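Long-range contacts in leucine aminopeptidase (Fimbriiglobus ruber, PDB 7D1B), which probably works as a zinc-dependent glutaminyl cyclase of the M28 peptidase family, closing N-terminal glutamine into pyroglutamate: residues 126-130 and 230-234; 235-240 and 317-323; 245-250 and 282-288; 258-262 and 332-337. One frame throughout, in Å; residues are numbered along the deposited sequence.

How the interactions relate
Interaction 1 lies in the core of the central sheet, and the other three contacts are set around it. There the side chain of His130 comes within about 5 Å of the bound zinc. Interaction 2 follows directly on its second strand, with centres 15 Å apart. Interaction 3, centred 12 Å from interaction 1, meets it through the acids Asp233 and Asp285, whose OD2 atoms lie 2.6 Å apart. Interaction 4 packs on the sheet face that carries Val127 and Val230, with Trp333 reaching Val230. Interactions 2 and 4 share helix 320-336 without touching. The set illustrates a principle of alpha/beta enzymes: a central sheet delivers loops to the active site while helices wrap its faces.

Interaction 1: residues 126-130 and 230-234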
loop_
_atom_site.group_PDB
_atom_site.type_symbol
_atom_site.label_atom_id
_atom_site.label_comp_id
_atom_site.label_asym_id
_atom_site.label_seq_id
_atom_site.Cartn_x
_atom_site.Cartn_y
_atom_site.Cartn_z
ATOM N N ILE A 126 6.776 2.971 -7.994
ATOM C CA ILE A 126 5.791 3.288 -6.971
ATOM C C ILE A 126 5.823 2.223 -5.883
ATOM O O ILE A 126 5.820 1.024 -6.182
ATOM C CB ILE A 126 4.379 3.346 -7.589
ATOM C CG1 ILE A 126 4.265 4.533 -8.555
ATOM C CG2 ILE A 126 3.314 3.374 -6.494
ATOM C CD1 ILE A 126 3.103 4.419 -9.501
ATOM N N VAL A 127 5.802 2.664 -4.626
ATOM C CA VAL A 127 5.426 1.832 -3.488
ATOM C C VAL A 127 4.119 2.422 -3.007
ATOM O O VAL A 127 4.055 3.626 -2.732
ATOM C CB VAL A 127 6.494 1.871 -2.375
ATOM C CG1 VAL A 127 6.001 1.084 -1.167
ATOM C CG2 VAL A 127 7.839 1.352 -2.880
ATOM N N CYS A 128 3.066 1.603 -2.920
ATOM C CA CYS A 128 1.746 2.172 -2.664
ATOM C C CYS A 128 0.970 1.344 -1.644
ATOM O O CYS A 128 1.293 0.188 -1.351
ATOM C CB CYS A 128 0.962 2.422 -3.974
ATOM S SG CYS A 128 0.632 0.973 -4.969
ATOM N N SER A 129 -0.090 1.970 -1.136
ATOM C CA SER A 129 -0.969 1.378 -0.134
ATOM C C SER A 129 -2.213 2.245 -0.117
ATOM O O SER A 129 -2.121 3.437 -0.389
ATOM C CB SER A 129 -0.299 1.456 1.243
ATOM O OG SER A 129 -1.115 0.919 2.260
ATOM N N HIS A 130 -3.361 1.672 0.258
ATOM C CA HIS A 130 -4.467 2.558 0.617
ATOM C C HIS A 130 -4.251 3.076 2.034
ATOM O O HIS A 130 -3.437 2.538 2.794
ATOM C CB HIS A 130 -5.850 1.916 0.397
ATOM C CG HIS A 130 -6.347 1.047 1.520
ATOM N ND1 HIS A 130 -7.406 1.418 2.323
ATOM C CD2 HIS A 130 -6.003 -0.204 1.909
ATOM C CE1 HIS A 130 -7.672 0.442 3.177
ATOM N NE2 HIS A 130 -6.835 -0.553 2.949
ATOM N N VAL A 230 4.550 -1.549 -6.597
ATOM C CA VAL A 230 4.246 -2.574 -5.605
ATOM C C VAL A 230 3.215 -2.013 -4.651
ATOM O O VAL A 230 3.459 -0.981 -4.017
ATOM C CB VAL A 230 5.498 -3.066 -4.854
ATOM C CG1 VAL A 230 5.071 -4.000 -3.741
ATOM C CG2 VAL A 230 6.446 -3.760 -5.814
ATOM N N LEU A 231 2.071 -2.689 -4.565
ATOM C CA LEU A 231 1.016 -2.391 -3.610
ATOM C C LEU A 231 1.197 -3.283 -2.392
ATOM O O LEU A 231 1.403 -4.492 -2.523
ATOM C CB LEU A 231 -0.340 -2.668 -4.262
ATOM C CG LEU A 231 -1.533 -2.576 -3.319
ATOM C CD1 LEU A 231 -1.743 -1.140 -2.820
ATOM C CD2 LEU A 231 -2.792 -3.078 -4.006
ATOM N N LEU A 232 1.142 -2.679 -1.220
ATOM C CA LEU A 232 1.227 -3.408 0.046
ATOM C C LEU A 232 -0.177 -3.514 0.622
ATOM O O LEU A 232 -0.811 -2.487 0.857
ATOM C CB LEU A 232 2.074 -2.594 1.013
ATOM C CG LEU A 232 3.519 -2.353 0.571
ATOM C CD1 LEU A 232 4.170 -1.336 1.513
ATOM C CD2 LEU A 232 4.298 -3.667 0.504
ATOM N N ASP A 233 -0.655 -4.732 0.884
ATOM C CA ASP A 233 -1.987 -4.876 1.470
ATOM C C ASP A 233 -2.049 -6.187 2.258
ATOM O O ASP A 233 -1.698 -7.236 1.709
ATOM C CB ASP A 233 -3.022 -4.927 0.336
ATOM C CG ASP A 233 -4.441 -4.597 0.807
ATOM O OD1 ASP A 233 -4.645 -4.267 2.008
ATOM O OD2 ASP A 233 -5.395 -4.652 -0.023
ATOM N N LEU A 234 -2.483 -6.156 3.515
ATOM C CA LEU A 234 -2.649 -7.378 4.305
ATOM C C LEU A 234 -1.366 -8.208 4.308
ATOM O O LEU A 234 -1.376 -9.409 4.011
ATOM C CB LEU A 234 -3.840 -8.219 3.842
ATOM C CG LEU A 234 -5.154 -7.506 3.589
ATOM C CD1 LEU A 234 -6.164 -8.510 3.055
ATOM C CD2 LEU A 234 -5.682 -6.852 4.825
HETATM O O HOH W 1 -1.219 -1.652 3.516
HETATM O O HOH W 2 -3.273 -1.183 0.653
#
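Cys128 joins Val230 and Leu232 in two parallel-strand hydrogen bonds, its N donating to Val230 O (2.8 Å) and its O accepting from Leu232 N (2.9 Å); Val230 N adds a third to Ile126 O. Cys128 SG lies 3.8 Å from Leu231 CB on one face of the sheet, while Val127 CG1 meets Leu232 CD1 on the other. Where direct pairing stops, water takes over: Leu232 O accepts from two waters, one also giving a hydrogen bond to Ser129 OG (2.9 Å), the other taking one from His130 N. Ser129 OG, turned away from its own backbone N (chi1 179°), donates to His130 O. An alanine at Ser129 would remove both bonds and would probably leave the first water loosely held and His130 O short of a donor. Farther out, strand 178-184 flanks 126-130, and His130 NE2 bonds Asp155, a zinc ligand. The strand end thus continues through water and hydroxyl into the metal site's second shell, which is consistent with His130 steadying that ligand.

Interaction 2: residues 235-240 and 317-323; sequences FAHDGA and KISGKQM. With GOL (glycerol), chain I.
The N-terminus of helix 320-336 meets the loop that leaves sheet strand 225-232, and the central link is Gln322, in the first turn of the helix. Its NE2 gives a hydrogen bond to Phe235 O at 3.0 Å, with the donor nearly in line with the carbonyl (172° at O) and the acceptor tilted slightly from the amide plane. Chi1 (178°) carries CG opposite the backbone N, 3.4 Å from His237 O; the bend at chi2 (61°) then turns the amide to Phe235 O, with NE2 beside Ala240 CB. Ser319 N donates to Ala236 O at 2.9 Å, and Ala236 CB touches Ile318 CG2 and, in one of two conformers, Met323 CG. Ser319 is the N-cap of the helix, its OG accepting from Gln322 N, while on the opposing loop His237 to Ala240 form a type II turn with Gly239 at positive phi. A glycerol, probably from the crystallisation liquor, joins turn and helix: its O2 accepts from Gly239 N and donates to Gln322 OE1. Were Gln322 a valine, Phe235 O would probably lose this donor and a gap would open beside Ala240. Water extends the seam at Asp238, whose N donates to one molecule that in turn donates to Lys317 O at 2.6 Å. Behind His237, Asn154 and Asp302 take up the two ring nitrogens.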
loop_
_atom_site.group_PDB
_atom_site.type_symbol
_atom_site.label_atom_id
_atom_site.label_comp_id
_atom_site.label_asym_id
_atom_site.label_seq_id
_atom_site.Cartn_x
_atom_site.Cartn_y
_atom_site.Cartn_z
ATOM N N PHE A 235 -0.252 -7.565 4.681
ATOM C CA PHE A 235 1.067 -8.143 4.457
ATOM C C PHE A 235 1.916 -8.234 5.708
ATOM O O PHE A 235 3.009 -8.794 5.629
ATOM C CB PHE A 235 1.856 -7.299 3.431
ATOM C CG PHE A 235 2.283 -5.975 3.975
ATOM C CD1 PHE A 235 1.437 -4.881 3.923
ATOM C CD2 PHE A 235 3.530 -5.814 4.573
ATOM C CE1 PHE A 235 1.793 -3.668 4.496
ATOM C CE2 PHE A 235 3.899 -4.599 5.141
ATOM C CZ PHE A 235 3.030 -3.522 5.088
ATOM N N ALA A 236 1.482 -7.667 6.837
ATOM C CA ALA A 236 2.386 -7.384 7.939
ATOM C C ALA A 236 2.177 -8.282 9.144
ATOM O O ALA A 236 2.843 -8.084 10.165
ATOM C CB ALA A 236 2.271 -5.913 8.344
ATOM N N HIS A 237 1.274 -9.252 9.053
ATOM C CA HIS A 237 1.005 -10.147 10.171
ATOM C C HIS A 237 2.092 -11.210 10.317
ATOM O O HIS A 237 2.844 -11.531 9.384
ATOM C CB HIS A 237 -0.377 -10.791 10.018
ATOM C CG HIS A 237 -0.629 -11.377 8.672
ATOM N ND1 HIS A 237 -0.783 -10.598 7.542
ATOM C CD2 HIS A 237 -0.786 -12.664 8.275
ATOM C CE1 HIS A 237 -1.031 -11.385 6.509
ATOM N NE2 HIS A 237 -1.038 -12.642 6.925
ATOM N N ASP A 238 2.153 -11.773 11.519
ATOM C CA ASP A 238 3.141 -12.789 11.868
ATOM C C ASP A 238 2.908 -14.047 11.040
ATOM O O ASP A 238 1.819 -14.618 11.065
ATOM C CB ASP A 238 2.953 -13.088 13.359
ATOM C CG ASP A 238 4.023 -13.982 13.930
ATOM O OD1 ASP A 238 5.111 -14.114 13.341
ATOM O OD2 ASP A 238 3.772 -14.535 15.023
ATOM N N GLY A 239 3.932 -14.505 10.325
ATOM C CA GLY A 239 3.774 -15.722 9.553
ATOM C C GLY A 239 2.996 -15.537 8.273
ATOM O O GLY A 239 2.505 -16.523 7.711
ATOM N N ALA A 240 2.894 -14.303 7.775
ATOM C CA ALA A 240 2.150 -14.046 6.548
ATOM C C ALA A 240 2.637 -14.934 5.408
ATOM O O ALA A 240 3.830 -15.253 5.298
ATOM C CB ALA A 240 2.321 -12.577 6.146
ATOM N N LYS A 317 -1.581 -7.436 16.064
ATOM C CA LYS A 317 -1.463 -8.458 15.029
ATOM C C LYS A 317 -0.282 -8.220 14.100
ATOM O O LYS A 317 0.006 -9.070 13.254
ATOM C CB LYS A 317 -2.744 -8.526 14.189
ATOM C CG LYS A 317 -4.023 -8.705 15.000
ATOM C CD LYS A 317 -3.976 -9.940 15.916
ATOM C CE LYS A 317 -5.310 -10.183 16.623
ATOM N NZ LYS A 317 -5.727 -9.008 17.431
ATOM N N ILE A 318 0.388 -7.091 14.220
ATOM C CA ILE A 318 1.467 -6.739 13.304
ATOM C C ILE A 318 2.783 -7.300 13.823
ATOM O O ILE A 318 3.095 -7.172 15.009
ATOM C CB ILE A 318 1.566 -5.214 13.157
ATOM C CG1 ILE A 318 0.223 -4.621 12.720
ATOM C CG2 ILE A 318 2.702 -4.849 12.202
ATOM C CD1 ILE A 318 -0.336 -5.216 11.427
ATOM N N SER A 319 3.561 -7.913 12.941
ATOM C CA SER A 319 4.908 -8.366 13.263
ATOM C C SER A 319 5.928 -7.350 12.741
ATOM O O SER A 319 6.009 -7.108 11.530
ATOM C CB SER A 319 5.150 -9.726 12.619
ATOM O OG SER A 319 6.541 -9.981 12.550
ATOM N N GLY A 320 6.731 -6.783 13.639
ATOM C CA GLY A 320 7.785 -5.885 13.192
ATOM C C GLY A 320 8.793 -6.562 12.285
ATOM O O GLY A 320 9.277 -5.956 11.330
ATOM N N LYS A 321 9.122 -7.827 12.570
ATOM C CA LYS A 321 10.046 -8.554 11.707
ATOM C C LYS A 321 9.469 -8.722 10.308
ATOM O O LYS A 321 10.183 -8.582 9.311
ATOM C CB LYS A 321 10.380 -9.915 12.312
ATOM C CG LYS A 321 10.967 -10.923 11.293
ATOM C CD LYS A 321 12.444 -10.810 10.940
ATOM C CE LYS A 321 12.801 -11.935 9.976
ATOM N NZ LYS A 321 13.983 -11.610 9.159
ATOM N N GLN A 322 8.174 -9.011 10.212
ATOM C CA GLN A 322 7.538 -9.121 8.907
ATOM C C GLN A 322 7.583 -7.789 8.166
ATOM O O GLN A 322 7.864 -7.748 6.953
ATOM C CB GLN A 322 6.104 -9.607 9.093
ATOM C CG GLN A 322 5.286 -9.720 7.814
ATOM C CD GLN A 322 5.853 -10.695 6.793
ATOM O OE1 GLN A 322 6.639 -11.596 7.120
ATOM N NE2 GLN A 322 5.453 -10.529 5.541
ATOM N N MET A 323 7.346 -6.680 8.880
ATOM C CA MET A 323 7.440 -5.368 8.251
ATOM C C MET A 323 8.846 -5.115 7.721
ATOM O O MET A 323 9.014 -4.617 6.608
ATOM C CB MET A 323 7.045 -4.280 9.246
ATOM C CG MET A 323 5.608 -4.358 9.641
ATOM S SD MET A 323 4.957 -2.972 10.543
ATOM C CE MET A 323 4.961 -1.634 9.352
HETATM C C1 GOL I . 8.440 -14.759 9.306
HETATM O O1 GOL I . 8.567 -14.822 7.949
HETATM C C2 GOL I . 7.762 -13.403 9.652
HETATM O O2 GOL I . 6.420 -13.369 9.242
HETATM C C3 GOL I . 7.928 -13.127 11.122
HETATM O O3 GOL I . 6.867 -13.739 11.753
HETATM O O HOH W 3 -0.164 -11.646 13.450
HETATM O O HOH W 4 6.990 -12.154 14.005
#

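Interaction 3: residues 245-250 and 282-288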
loop_
_atom_site.group_PDB
_atom_site.type_symbol
_atom_site.label_atom_id
_atom_site.label_comp_id
_atom_site.label_asym_id
_atom_site.label_seq_id
_atom_site.Cartn_x
_atom_site.Cartn_y
_atom_site.Cartn_z
ATOM N N GLU A 245 -0.863 -13.712 -6.759
ATOM C CA GLU A 245 -2.233 -13.700 -7.273
ATOM C C GLU A 245 -2.267 -13.294 -8.727
ATOM O O GLU A 245 -1.295 -12.764 -9.269
ATOM C CB GLU A 245 -3.294 -12.972 -6.436
ATOM C CG GLU A 245 -3.204 -11.443 -6.367
ATOM C CD GLU A 245 -3.680 -10.717 -7.632
ATOM O OE1 GLU A 245 -2.934 -9.837 -8.097
ATOM O OE2 GLU A 245 -4.762 -11.040 -8.179
ATOM N N GLY A 246 -3.390 -13.620 -9.362
ATOM C CA GLY A 246 -3.416 -13.687 -10.805
ATOM C C GLY A 246 -3.257 -12.354 -11.500
ATOM O O GLY A 246 -2.621 -12.281 -12.553
ATOM N N TYR A 247 -3.875 -11.286 -10.978
ATOM C CA TYR A 247 -3.730 -10.025 -11.700
ATOM C C TYR A 247 -2.278 -9.563 -11.696
ATOM O O TYR A 247 -1.788 -9.025 -12.697
ATOM C CB TYR A 247 -4.653 -8.959 -11.128
ATOM C CG TYR A 247 -6.105 -9.249 -11.381
ATOM C CD1 TYR A 247 -6.647 -9.137 -12.653
ATOM C CD2 TYR A 247 -6.939 -9.620 -10.342
ATOM C CE1 TYR A 247 -8.001 -9.392 -12.883
ATOM C CE2 TYR A 247 -8.288 -9.874 -10.554
ATOM C CZ TYR A 247 -8.804 -9.772 -11.828
ATOM O OH TYR A 247 -10.138 -10.030 -12.047
ATOM N N SER A 248 -1.578 -9.793 -10.582
ATOM C CA SER A 248 -0.161 -9.456 -10.470
ATOM C C SER A 248 0.673 -10.298 -11.419
ATOM O O SER A 248 1.552 -9.782 -12.119
ATOM C CB SER A 248 0.299 -9.736 -9.044
ATOM O OG SER A 248 -0.391 -8.919 -8.113
ATOM N N LEU A 249 0.412 -11.609 -11.450
ATOM C CA LEU A 249 1.147 -12.488 -12.353
ATOM C C LEU A 249 0.940 -12.087 -13.807
ATOM O O LEU A 249 1.893 -12.053 -14.596
ATOM C CB LEU A 249 0.707 -13.940 -12.165
ATOM C CG LEU A 249 1.228 -14.623 -10.913
ATOM C CD1 LEU A 249 0.453 -15.901 -10.658
ATOM C CD2 LEU A 249 2.727 -14.875 -10.996
ATOM N N ARG A 250 -0.301 -11.790 -14.190
ATOM C CA ARG A 250 -0.573 -11.484 -15.589
ATOM C C ARG A 250 -0.051 -10.109 -15.966
ATOM O O ARG A 250 0.429 -9.905 -17.086
ATOM C CB ARG A 250 -2.068 -11.611 -15.870
ATOM C CG ARG A 250 -2.531 -13.068 -15.813
ATOM C CD ARG A 250 -3.982 -13.238 -16.239
ATOM N NE ARG A 250 -4.910 -12.521 -15.363
ATOM C CZ ARG A 250 -5.457 -13.034 -14.260
ATOM N NH1 ARG A 250 -5.187 -14.286 -13.887
ATOM N NH2 ARG A 250 -6.283 -12.296 -13.531
ATOM N N ASP A 282 -7.565 -14.766 -7.474
ATOM C CA ASP A 282 -7.331 -13.449 -8.043
ATOM C C ASP A 282 -7.999 -12.429 -7.140
ATOM O O ASP A 282 -9.126 -12.643 -6.677
ATOM C CB ASP A 282 -7.943 -13.356 -9.445
ATOM C CG ASP A 282 -7.193 -14.197 -10.484
ATOM O OD1 ASP A 282 -6.190 -14.869 -10.146
ATOM O OD2 ASP A 282 -7.606 -14.171 -11.654
ATOM N N VAL A 283 -7.304 -11.327 -6.884
ATOM C CA VAL A 283 -7.723 -10.357 -5.878
ATOM C C VAL A 283 -7.827 -8.995 -6.546
ATOM O O VAL A 283 -6.819 -8.449 -7.002
ATOM C CB VAL A 283 -6.743 -10.308 -4.692
ATOM C CG1 VAL A 283 -7.273 -9.346 -3.621
ATOM C CG2 VAL A 283 -6.511 -11.704 -4.099
ATOM N N LEU A 284 -9.033 -8.444 -6.603
ATOM C CA LEU A 284 -9.186 -7.055 -7.019
ATOM C C LEU A 284 -8.614 -6.153 -5.932
ATOM O O LEU A 284 -8.905 -6.334 -4.743
ATOM C CB LEU A 284 -10.662 -6.736 -7.235
ATOM C CG LEU A 284 -11.321 -7.505 -8.384
ATOM C CD1 LEU A 284 -12.809 -7.233 -8.379
ATOM C CD2 LEU A 284 -10.679 -7.115 -9.715
ATOM N N ASP A 285 -7.812 -5.173 -6.331
ATOM C CA ASP A 285 -7.178 -4.305 -5.352
ATOM C C ASP A 285 -6.724 -3.041 -6.081
ATOM O O ASP A 285 -7.005 -2.840 -7.273
ATOM C CB ASP A 285 -6.040 -5.058 -4.653
ATOM C CG ASP A 285 -5.811 -4.618 -3.235
ATOM O OD1 ASP A 285 -6.265 -3.528 -2.837
ATOM O OD2 ASP A 285 -5.129 -5.374 -2.485
ATOM N N ASP A 286 -6.017 -2.169 -5.361
ATOM C CA ASP A 286 -5.575 -0.904 -5.929
ATOM C C ASP A 286 -4.590 -1.064 -7.080
ATOM O O ASP A 286 -4.354 -0.084 -7.796
ATOM C CB ASP A 286 -4.969 -0.024 -4.830
ATOM C CG ASP A 286 -6.013 0.691 -3.985
ATOM O OD1 ASP A 286 -6.989 1.247 -4.552
ATOM O OD2 ASP A 286 -5.818 0.755 -2.755
ATOM N N HIS A 287 -3.992 -2.250 -7.271
ATOM C CA HIS A 287 -3.045 -2.436 -8.367
ATOM C C HIS A 287 -3.731 -2.634 -9.714
ATOM O O HIS A 287 -3.073 -2.527 -10.749
ATOM C CB HIS A 287 -2.108 -3.602 -8.077
ATOM C CG HIS A 287 -2.799 -4.923 -8.002
ATOM N ND1 HIS A 287 -3.988 -5.116 -7.321
ATOM C CD2 HIS A 287 -2.450 -6.122 -8.526
ATOM C CE1 HIS A 287 -4.334 -6.390 -7.433
ATOM N NE2 HIS A 287 -3.411 -7.023 -8.146
ATOM N N ILE A 288 -5.040 -2.906 -9.728
ATOM C CA ILE A 288 -5.736 -3.126 -10.996
ATOM C C ILE A 288 -5.694 -1.869 -11.855
ATOM O O ILE A 288 -5.357 -1.918 -13.038
ATOM C CB ILE A 288 -7.187 -3.566 -10.738
ATOM C CG1 ILE A 288 -7.225 -4.862 -9.919
ATOM C CG2 ILE A 288 -7.971 -3.671 -12.055
ATOM C CD1 ILE A 288 -6.682 -6.056 -10.640
#
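Glu245 and His287 point at each other from opposite directions across a helix N-terminus, with carboxylate and imidazole planes 85° apart. Glu245 is the N-cap of helix 246-251, and its carboxylate serves both the cap and the facing loop. OE1 accepts from Ser248 N, from Ser248 OG through its anti lone pair, and from His287 NE2 (2.9 Å), the last arriving from above the carboxylate plane. OE2 is held between Tyr247 N and Val283 N, which approach from opposite faces of that plane; the bond from Val283 N is nearly straight at 171°. Five donors thus grip the group and should fix its rotation and stabilise its negative charge. Chi1 of Glu245 (70°) sets CG against Val283 CG2, and a bend at chi2 then brings the carboxylate to its donors. Ser248 OG also accepts from Asp299 N of the edge strand 297-300, tying the cap to the sheet.

Beside this carboxylate, Ile288 CD1 sits over one face of Tyr247, 3.7 Å from the ring centroid in a CH-pi contact, and Arg250 NH2 lies over the other; Leu284 CD2 touches CE2. Asp282 crosses the tyrosine at about a right angle, CB against CE2, and its OD1 is in a salt bridge with Arg275. The Arg250 guanidinium bridges to Asp282 end-on, NH1 (3.3 Å) and NH2 (3.0 Å) both bonding OD2 from the same face of its carboxylate.

Interaction 4: residues 258-262 and 332-337. With GOL (glycerol), chain H.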
loop_
_atom_site.group_PDB
_atom_site.type_symbol
_atom_site.label_atom_id
_atom_site.label_comp_id
_atom_site.label_asym_id
_atom_site.label_seq_id
_atom_site.Cartn_x
_atom_site.Cartn_y
_atom_site.Cartn_z
ATOM N N GLU A 258 11.479 -10.347 -10.042
ATOM C CA GLU A 258 12.485 -9.559 -9.323
ATOM C C GLU A 258 12.199 -9.517 -7.835
ATOM O O GLU A 258 13.111 -9.673 -7.018
ATOM C CB GLU A 258 12.553 -8.135 -9.869
ATOM C CG GLU A 258 13.240 -8.059 -11.209
ATOM C CD GLU A 258 13.433 -6.650 -11.722
ATOM O OE1 GLU A 258 12.886 -5.698 -11.121
ATOM O OE2 GLU A 258 14.157 -6.490 -12.735
ATOM N N LEU A 259 10.935 -9.276 -7.459
ATOM C CA LEU A 259 10.611 -9.130 -6.046
ATOM C C LEU A 259 10.844 -10.431 -5.297
ATOM O O LEU A 259 11.420 -10.436 -4.202
ATOM C CB LEU A 259 9.166 -8.709 -5.902
ATOM C CG LEU A 259 8.752 -7.289 -6.118
ATOM C CD1 LEU A 259 7.241 -7.282 -6.030
ATOM C CD2 LEU A 259 9.352 -6.367 -5.048
ATOM N N TRP A 260 10.373 -11.537 -5.859
ATOM C CA TRP A 260 10.557 -12.816 -5.188
ATOM C C TRP A 260 12.022 -13.257 -5.219
ATOM O O TRP A 260 12.492 -13.902 -4.274
ATOM C CB TRP A 260 9.613 -13.881 -5.770
ATOM C CG TRP A 260 8.264 -13.980 -5.079
ATOM C CD1 TRP A 260 7.822 -15.048 -4.346
ATOM C CD2 TRP A 260 7.191 -13.010 -5.059
ATOM N NE1 TRP A 260 6.554 -14.803 -3.866
ATOM C CE2 TRP A 260 6.143 -13.567 -4.290
ATOM C CE3 TRP A 260 7.002 -11.745 -5.634
ATOM C CZ2 TRP A 260 4.932 -12.898 -4.068
ATOM C CZ3 TRP A 260 5.804 -11.078 -5.398
ATOM C CH2 TRP A 260 4.780 -11.656 -4.622
ATOM N N ARG A 261 12.782 -12.874 -6.257
ATOM C CA ARG A 261 14.218 -13.132 -6.265
ATOM C C ARG A 261 14.896 -12.375 -5.127
ATOM O O ARG A 261 15.701 -12.942 -4.368
ATOM C CB ARG A 261 14.796 -12.737 -7.633
ATOM C CG ARG A 261 16.263 -13.097 -7.816
ATOM C CD ARG A 261 16.796 -12.660 -9.174
ATOM N NE ARG A 261 16.029 -13.312 -10.243
ATOM C CZ ARG A 261 15.320 -12.689 -11.191
ATOM N NH1 ARG A 261 15.329 -11.368 -11.295
ATOM N NH2 ARG A 261 14.603 -13.413 -12.047
ATOM N N VAL A 262 14.589 -11.083 -4.992
ATOM C CA VAL A 262 15.144 -10.314 -3.875
ATOM C C VAL A 262 14.752 -10.937 -2.539
ATOM O O VAL A 262 15.580 -11.045 -1.630
ATOM C CB VAL A 262 14.730 -8.834 -3.974
ATOM C CG1 VAL A 262 15.082 -8.081 -2.706
ATOM C CG2 VAL A 262 15.394 -8.176 -5.173
ATOM N N GLY A 332 15.509 -3.603 -1.846
ATOM C CA GLY A 332 16.351 -4.347 -2.777
ATOM C C GLY A 332 15.863 -4.218 -4.205
ATOM O O GLY A 332 16.653 -4.003 -5.128
ATOM N N TRP A 333 14.549 -4.325 -4.394
ATOM C CA TRP A 333 13.928 -4.114 -5.698
ATOM C C TRP A 333 14.310 -2.751 -6.270
ATOM O O TRP A 333 14.692 -2.634 -7.442
ATOM C CB TRP A 333 12.412 -4.256 -5.527
ATOM C CG TRP A 333 11.583 -3.875 -6.725
ATOM C CD1 TRP A 333 11.650 -4.401 -7.988
ATOM C CD2 TRP A 333 10.525 -2.911 -6.744
ATOM N NE1 TRP A 333 10.703 -3.804 -8.800
ATOM C CE2 TRP A 333 9.998 -2.890 -8.055
ATOM C CE3 TRP A 333 9.989 -2.038 -5.779
ATOM C CZ2 TRP A 333 8.931 -2.060 -8.417
ATOM C CZ3 TRP A 333 8.930 -1.209 -6.141
ATOM C CH2 TRP A 333 8.416 -1.221 -7.454
ATOM N N ILE A 334 14.239 -1.712 -5.439
ATOM C CA ILE A 334 14.627 -0.371 -5.879
ATOM C C ILE A 334 16.088 -0.349 -6.323
ATOM O O ILE A 334 16.422 0.177 -7.393
ATOM C CB ILE A 334 14.341 0.651 -4.769
ATOM C CG1 ILE A 334 12.835 0.860 -4.638
ATOM C CG2 ILE A 334 15.061 1.971 -5.023
ATOM C CD1 ILE A 334 12.403 1.419 -3.265
ATOM N N GLN A 335 16.980 -0.908 -5.502
ATOM C CA GLN A 335 18.409 -0.792 -5.755
ATOM C C GLN A 335 18.848 -1.568 -6.985
ATOM O O GLN A 335 19.834 -1.179 -7.613
ATOM C CB GLN A 335 19.195 -1.297 -4.555
ATOM C CG GLN A 335 19.147 -0.388 -3.350
ATOM C CD GLN A 335 19.688 -1.114 -2.147
ATOM O OE1 GLN A 335 20.905 -1.193 -1.942
ATOM N NE2 GLN A 335 18.793 -1.719 -1.376
ATOM N N ILE A 336 18.178 -2.674 -7.327
ATOM C CA ILE A 336 18.644 -3.487 -8.454
ATOM C C ILE A 336 18.241 -2.919 -9.806
ATOM O O ILE A 336 18.718 -3.408 -10.835
ATOM C CB ILE A 336 18.274 -4.978 -8.341
ATOM C CG1 ILE A 336 16.757 -5.171 -8.482
ATOM C CG2 ILE A 336 18.835 -5.592 -7.062
ATOM C CD1 ILE A 336 16.343 -6.628 -8.495
ATOM N N GLN A 337 17.371 -1.915 -9.852
ATOM C CA GLN A 337 16.994 -1.339 -11.141
ATOM C C GLN A 337 18.203 -0.714 -11.818
ATOM O O GLN A 337 18.982 0.003 -11.197
ATOM C CB GLN A 337 15.914 -0.261 -10.979
ATOM C CG GLN A 337 14.649 -0.749 -10.271
ATOM C CD GLN A 337 14.057 -1.976 -10.941
ATOM O OE1 GLN A 337 13.704 -1.939 -12.126
ATOM N NE2 GLN A 337 13.966 -3.078 -10.205
HETATM C C1 GOL H . 10.485 -3.280 -12.498
HETATM O O1 GOL H . 10.545 -4.442 -11.664
HETATM C C2 GOL H . 10.269 -3.736 -13.985
HETATM O O2 GOL H . 11.291 -4.548 -14.463
HETATM C C3 GOL H . 8.907 -4.441 -14.077
HETATM O O3 GOL H . 8.766 -4.923 -15.397
HETATM O O HOH W 5 14.238 -4.030 -13.781
#
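Helices 258-262 and 332-336 cross at 113°, their local axes 9.6 Å apart, and the backbones come nearest at Leu259 with Trp333 (CA to CA 6.0 Å) and Val262 with Gly332. The glycine admits Val262, whose CG1 packs 3.9 Å from Gly332 CA where a beta carbon would clash; CG2 meets Ile336 CD1. In one of two conformers, Leu259 CD2 lies over the five-membered ring of Trp333 in a CH-pi contact, 4.1 Å from its centroid. At the indole edge the packing turns polar. Gln337 NE2 donates to Glu258 OE1 at 3.0 Å, almost straight and on the syn side, and also to Trp333 O, so both of its hydrogens are used; a bend at chi2 (-54°) turns the amide back to reach them. A glycerol, probably from the crystallisation liquor, accepts at O1 from Trp333 NE1 (2.9 Å) and donates to Glu258 OE1. Beneath, Trp333 rests on Val230. The inner part of the crossing is apolar, while a carboxylate that probably carries charge gathers donors beside the indole edge.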